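Local structure of uncharacterized protein (Uncultured organism, 5IBZ) at residues G147-K152 / P306-A312; F300-Q305 / L317-K323. The protein belongs to the cyclase family, probably with arylformamidase-like activity, and binds acetylphosphate in the crystal. One frame throughout, in Å; residues are numbered along the deposited sequence.

Contact 1: residues G147-K152 / P306-A312; sequences GIENVK and PLYIPGA
One face of the Tyr308 ring carries the aliphatic chain of Lys152: CD of Lys152 sits 3.8 Å from the ring centroid of Tyr308, only 3° off its normal, a CH-pi contact. The two side chains run alongside each other in the same direction. At the ring edge, near its plane, comes CB of Glu149.

The Glu149 chain bends at CB-CG (chi2 -76°), which curls its carboxylate back toward the type II turn from Ile309 to Ala312. There Gly311 N donates to Glu149 OE1 over 2.9 Å, meeting the oxygen from above the carboxylate plane. Close by, Ile148 N gives a 2.9 Å hydrogen bond to Ala312 O. The two branches of Ile148 part: CG1 lies 3.8 Å from Pro306 CB, while CG2 reaches Ala312 CB at 4.0 Å. Water 1 donates to both Ile148 O and Leu307 O, bridging the two backbones.

Lys152 O and Pro306 O both accept from Asn318 ND2 of the second subunit. The chemistry thus ties two loops through a carboxylate, a backbone bond and a water; the Gly311 N-H probably helps stabilise negative charge on Glu149.

Contact 2: residues F300-Q305 / L317-K323; sequences FFLAAQ and LNPIAVK
Phe301 and Val322 face each other as an antiparallel hydrogen-bonded pair, Leu302 and Ala321 as a non-hydrogen-bonded one, and Ala303 and Ile320 as hydrogen-bonded again, with strand axes 4.7 Å apart at 155°. Four backbone bonds join the ladder. Val322 N donates to Phe301 O at 2.7 Å, and Ala303 N to Ile320 O at 2.9 Å with an almost straight N-H...O angle of 172°; each is matched by the return bond of its pair.

On the face with Leu302 and Ala321, the Phe300 ring takes the Ala321 methyl over one face, CB lying 4.1 Å from the ring centroid. The ring gets there because Phe300 CG stands between its backbone N and carbonyl carbon (chi1 46°). Leu288 of helix 286-295 packs against both residues. Farther along, Leu302 CD1 meets Pro319 CB, which also lies 3.9 Å from Ala304 CB; that methyl has Leu317 CD1 as another neighbour, at 3.7 Å. On the other face, Phe301 and Val322 lie side by side, with Val322 CG2 at the edge of the ring, 4.2 Å from Phe301 CD1.

Beyond Ala304 the backbones move apart, and water 2 donates to Gln305 O over 2.7 Å and weakly to Asn318 O. The Gln305 amide turns to the second subunit, where its NE2 donates to O of Asn318 of that subunit; in this chain Asn318 OD1 is hydrogen-bonded to Ser54 OG. At the C-terminus, Lys323 NZ forms salt bridges with Asp291 and Asp295.

Strand 320-322 lies between strands 52-54 and 299-303, and 299-303 in turn borders 158-163, so this pairing is a ladder inside the mixed central sheet of the cyclase fold.

How the contacts relate
The two contacts interleave along the chain: 300-305 of contact 2 runs straight into 306-312 of contact 1, and strand 314-316 then leads on to 317-323, while 147-152 comes from far earlier. Their centres lie 18 Å apart, and apart from this shared continuity their segments do not touch. Both reach the second subunit, and Asn318 of one copy joins contact 2 to contact 1 of the other. Neither contact supplies a residue of the acetylphosphate pocket. The side chain of Ile148 lies about 13 Å from a bound acetylphosphate and that of Leu317 about 12 Å.

Contact 1: residues G147-K152 / P306-A312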
loop_
_atom_site.group_PDB
_atom_site.type_symbol
_atom_site.label_atom_id
_atom_site.label_comp_id
_atom_site.label_asym_id
_atom_site.label_seq_id
_atom_site.Cartn_x
_atom_site.Cartn_y
_atom_site.Cartn_z
ATOM N N GLY B 147 -16.827 14.909 -3.506
ATOM C CA GLY B 147 -15.556 14.521 -2.951
ATOM C C GLY B 147 -15.202 15.426 -1.782
ATOM O O GLY B 147 -15.695 16.557 -1.675
ATOM N N ILE B 148 -14.366 14.917 -0.883
ATOM C CA ILE B 148 -14.002 15.641 0.327
ATOM C C ILE B 148 -13.235 16.944 0.018
ATOM O O ILE B 148 -13.161 17.814 0.893
ATOM C CB ILE B 148 -13.185 14.732 1.279
ATOM C CG1 ILE B 148 -13.188 15.253 2.713
ATOM C CG2 ILE B 148 -11.744 14.557 0.814
ATOM C CD1 ILE B 148 -14.484 15.088 3.433
ATOM N N GLU B 149 -12.721 17.130 -1.198
ATOM C CA GLU B 149 -12.001 18.375 -1.505
ATOM C C GLU B 149 -12.957 19.571 -1.454
ATOM O O GLU B 149 -12.522 20.720 -1.297
ATOM C CB GLU B 149 -11.277 18.313 -2.866
ATOM C CG GLU B 149 -12.115 18.395 -4.141
ATOM C CD GLU B 149 -12.878 17.122 -4.507
ATOM O OE1 GLU B 149 -12.823 16.105 -3.779
ATOM O OE2 GLU B 149 -13.544 17.168 -5.568
ATOM N N ASN B 150 -14.256 19.304 -1.561
ATOM C CA ASN B 150 -15.248 20.369 -1.517
ATOM C C ASN B 150 -15.326 21.013 -0.137
ATOM O O ASN B 150 -15.924 22.090 0.003
ATOM C CB ASN B 150 -16.631 19.854 -1.921
ATOM C CG ASN B 150 -16.748 19.600 -3.408
ATOM O OD1 ASN B 150 -16.891 20.531 -4.201
ATOM N ND2 ASN B 150 -16.687 18.337 -3.805
ATOM N N VAL B 151 -14.744 20.381 0.882
ATOM C CA VAL B 151 -14.735 20.948 2.222
ATOM C C VAL B 151 -13.297 21.009 2.766
ATOM O O VAL B 151 -13.053 20.857 3.967
ATOM C CB VAL B 151 -15.661 20.157 3.184
ATOM C CG1 VAL B 151 -17.113 20.581 2.933
ATOM C CG2 VAL B 151 -15.501 18.639 3.022
ATOM N N LYS B 152 -12.356 21.282 1.867
ATOM C CA LYS B 152 -10.969 21.371 2.291
ATOM C C LYS B 152 -10.744 22.563 3.218
ATOM O O LYS B 152 -9.724 22.609 3.920
ATOM C CB LYS B 152 -10.013 21.455 1.098
ATOM C CG LYS B 152 -10.101 22.729 0.307
ATOM C CD LYS B 152 -8.983 22.789 -0.769
ATOM C CE LYS B 152 -9.024 24.122 -1.492
ATOM N NZ LYS B 152 -7.847 24.334 -2.371
ATOM N N PRO B 306 -10.274 18.270 6.989
ATOM C CA PRO B 306 -9.837 17.033 6.354
ATOM C C PRO B 306 -8.559 17.250 5.559
ATOM O O PRO B 306 -8.173 18.394 5.308
ATOM C CB PRO B 306 -10.989 16.718 5.405
ATOM C CG PRO B 306 -11.407 18.072 4.936
ATOM C CD PRO B 306 -11.237 19.002 6.140
ATOM N N LEU B 307 -7.902 16.170 5.166
ATOM C CA LEU B 307 -6.826 16.280 4.176
ATOM C C LEU B 307 -7.425 16.671 2.820
ATOM O O LEU B 307 -8.583 16.356 2.519
ATOM C CB LEU B 307 -6.055 14.978 4.026
ATOM C CG LEU B 307 -5.337 14.482 5.277
ATOM C CD1 LEU B 307 -4.692 13.155 4.999
ATOM C CD2 LEU B 307 -4.276 15.503 5.730
ATOM N N TYR B 308 -6.626 17.349 2.007
ATOM C CA TYR B 308 -7.043 17.751 0.671
ATOM C C TYR B 308 -6.818 16.586 -0.316
ATOM O O TYR B 308 -5.727 16.448 -0.902
ATOM C CB TYR B 308 -6.262 19.005 0.252
ATOM C CG TYR B 308 -6.589 19.615 -1.093
ATOM C CD1 TYR B 308 -7.627 19.139 -1.884
ATOM C CD2 TYR B 308 -5.797 20.628 -1.605
ATOM C CE1 TYR B 308 -7.892 19.680 -3.128
ATOM C CE2 TYR B 308 -6.052 21.173 -2.858
ATOM C CZ TYR B 308 -7.098 20.690 -3.613
ATOM O OH TYR B 308 -7.357 21.224 -4.866
ATOM N N ILE B 309 -7.840 15.736 -0.463
ATOM C CA ILE B 309 -7.728 14.540 -1.302
ATOM C C ILE B 309 -8.837 14.527 -2.336
ATOM O O ILE B 309 -9.962 14.118 -2.059
ATOM C CB ILE B 309 -7.810 13.216 -0.499
ATOM C CG1 ILE B 309 -6.966 13.263 0.777
ATOM C CG2 ILE B 309 -7.413 12.043 -1.415
ATOM C CD1 ILE B 309 -7.183 12.061 1.700
ATOM N N PRO B 310 -8.540 15.013 -3.537
ATOM C CA PRO B 310 -9.608 15.132 -4.526
ATOM C C PRO B 310 -10.191 13.780 -4.895
ATOM O O PRO B 310 -9.469 12.807 -5.120
ATOM C CB PRO B 310 -8.925 15.804 -5.719
ATOM C CG PRO B 310 -7.479 15.746 -5.455
ATOM C CD PRO B 310 -7.281 15.636 -3.987
ATOM N N GLY B 311 -11.514 13.741 -4.924
ATOM C CA GLY B 311 -12.221 12.526 -5.295
ATOM C C GLY B 311 -12.333 11.493 -4.196
ATOM O O GLY B 311 -12.871 10.413 -4.428
ATOM N N ALA B 312 -11.853 11.810 -2.998
ATOM C CA ALA B 312 -11.975 10.879 -1.881
ATOM C C ALA B 312 -13.327 11.022 -1.193
ATOM O O ALA B 312 -13.952 12.093 -1.230
ATOM C CB ALA B 312 -10.844 11.092 -0.873
HETATM O O HOH W 1 -10.378 18.182 1.487
#

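Contact 2: residues F300-Q305 / L317-K323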
loop_
_atom_site.group_PDB
_atom_site.type_symbol
_atom_site.label_atom_id
_atom_site.label_comp_id
_atom_site.label_asym_id
_atom_site.label_seq_id
_atom_site.Cartn_x
_atom_site.Cartn_y
_atom_site.Cartn_z
ATOM N N PHE B 300 -16.027 25.054 22.290
ATOM C CA PHE B 300 -14.632 25.369 22.015
ATOM C C PHE B 300 -14.404 25.632 20.538
ATOM O O PHE B 300 -15.313 25.466 19.709
ATOM C CB PHE B 300 -13.733 24.221 22.470
ATOM C CG PHE B 300 -14.247 22.871 22.045
ATOM C CD1 PHE B 300 -13.962 22.366 20.795
ATOM C CD2 PHE B 300 -15.053 22.134 22.886
ATOM C CE1 PHE B 300 -14.450 21.145 20.408
ATOM C CE2 PHE B 300 -15.544 20.916 22.503
ATOM C CZ PHE B 300 -15.250 20.421 21.256
ATOM N N PHE B 301 -13.196 26.072 20.220
ATOM C CA PHE B 301 -12.783 26.196 18.826
ATOM C C PHE B 301 -12.268 24.833 18.389
ATOM O O PHE B 301 -11.487 24.204 19.093
ATOM C CB PHE B 301 -11.723 27.290 18.656
ATOM C CG PHE B 301 -11.257 27.503 17.241
ATOM C CD1 PHE B 301 -10.212 26.748 16.715
ATOM C CD2 PHE B 301 -11.844 28.475 16.463
ATOM C CE1 PHE B 301 -9.769 26.977 15.411
ATOM C CE2 PHE B 301 -11.418 28.693 15.151
ATOM C CZ PHE B 301 -10.373 27.947 14.641
ATOM N N LEU B 302 -12.760 24.363 17.251
ATOM C CA LEU B 302 -12.393 23.057 16.717
ATOM C C LEU B 302 -11.706 23.199 15.374
ATOM O O LEU B 302 -12.274 23.806 14.460
ATOM C CB LEU B 302 -13.633 22.196 16.557
ATOM C CG LEU B 302 -13.407 20.782 16.020
ATOM C CD1 LEU B 302 -12.482 19.993 16.914
ATOM C CD2 LEU B 302 -14.726 20.083 15.894
ATOM N N ALA B 303 -10.483 22.669 15.264
ATOM C CA ALA B 303 -9.793 22.567 13.983
ATOM C C ALA B 303 -9.819 21.125 13.544
ATOM O O ALA B 303 -8.976 20.319 13.989
ATOM C CB ALA B 303 -8.359 23.067 14.090
ATOM N N ALA B 304 -10.799 20.799 12.697
ATOM C CA ALA B 304 -11.030 19.429 12.256
ATOM C C ALA B 304 -11.073 19.361 10.733
ATOM O O ALA B 304 -11.853 18.607 10.135
ATOM C CB ALA B 304 -12.292 18.889 12.865
ATOM N N GLN B 305 -10.144 20.057 10.105
ATOM C CA GLN B 305 -10.076 20.050 8.643
ATOM C C GLN B 305 -9.684 18.664 8.116
ATOM O O GLN B 305 -8.877 17.956 8.713
ATOM C CB GLN B 305 -9.096 21.125 8.156
ATOM C CG GLN B 305 -7.610 20.867 8.480
ATOM C CD GLN B 305 -7.136 21.428 9.833
ATOM O OE1 GLN B 305 -7.873 21.443 10.824
ATOM N NE2 GLN B 305 -5.877 21.841 9.876
ATOM N N LEU B 317 -7.920 12.530 10.027
ATOM C CA LEU B 317 -7.588 13.851 10.529
ATOM C C LEU B 317 -7.101 13.769 11.956
ATOM O O LEU B 317 -7.121 12.718 12.577
ATOM C CB LEU B 317 -8.779 14.781 10.431
ATOM C CG LEU B 317 -9.897 14.491 11.414
ATOM C CD1 LEU B 317 -10.641 15.814 11.710
ATOM C CD2 LEU B 317 -10.862 13.495 10.855
ATOM N N ASN B 318 -6.628 14.921 12.431
ATOM C CA ASN B 318 -6.273 15.099 13.825
ATOM C C ASN B 318 -7.051 16.307 14.328
ATOM O O ASN B 318 -6.578 17.438 14.266
ATOM C CB ASN B 318 -4.777 15.294 13.986
ATOM C CG ASN B 318 -4.379 15.453 15.411
ATOM O OD1 ASN B 318 -5.178 15.244 16.311
ATOM N ND2 ASN B 318 -3.146 15.853 15.635
ATOM N N PRO B 319 -8.283 16.079 14.786
ATOM C CA PRO B 319 -9.058 17.245 15.255
ATOM C C PRO B 319 -8.459 17.842 16.525
ATOM O O PRO B 319 -8.170 17.069 17.456
ATOM C CB PRO B 319 -10.450 16.655 15.541
ATOM C CG PRO B 319 -10.377 15.198 15.133
ATOM C CD PRO B 319 -8.934 14.819 15.132
ATOM N N ILE B 320 -8.265 19.164 16.574
ATOM C CA ILE B 320 -7.770 19.826 17.779
ATOM C C ILE B 320 -8.864 20.696 18.392
ATOM O O ILE B 320 -9.384 21.590 17.720
ATOM C CB ILE B 320 -6.553 20.714 17.493
ATOM C CG1 ILE B 320 -5.476 19.971 16.695
ATOM C CG2 ILE B 320 -5.967 21.234 18.814
ATOM C CD1 ILE B 320 -4.911 18.725 17.382
ATOM N N ALA B 321 -9.216 20.394 19.645
ATOM C CA ALA B 321 -10.075 21.259 20.440
ATOM C C ALA B 321 -9.206 22.314 21.112
ATOM O O ALA B 321 -8.202 21.968 21.751
ATOM C CB ALA B 321 -10.840 20.451 21.481
ATOM N N VAL B 322 -9.589 23.583 20.957
ATOM C CA VAL B 322 -8.841 24.703 21.531
ATOM C C VAL B 322 -9.749 25.515 22.432
ATOM O O VAL B 322 -10.821 25.951 22.025
ATOM C CB VAL B 322 -8.248 25.624 20.440
ATOM C CG1 VAL B 322 -7.253 26.603 21.044
ATOM C CG2 VAL B 322 -7.586 24.807 19.352
ATOM N N LYS B 323 -9.325 25.692 23.677
ATOM C CA LYS B 323 -10.115 26.413 24.678
ATOM C C LYS B 323 -9.400 27.666 25.173
ATOM O O LYS B 323 -8.378 28.020 24.585
ATOM C CB LYS B 323 -10.443 25.458 25.834
ATOM C CG LYS B 323 -11.419 24.368 25.382
ATOM C CD LYS B 323 -11.625 23.281 26.440
ATOM C CE LYS B 323 -12.531 23.793 27.534
ATOM N NZ LYS B 323 -12.913 22.698 28.479
ATOM O OXT LYS B 323 -9.825 28.371 26.111
HETATM O O HOH W 2 -7.823 17.948 11.238
#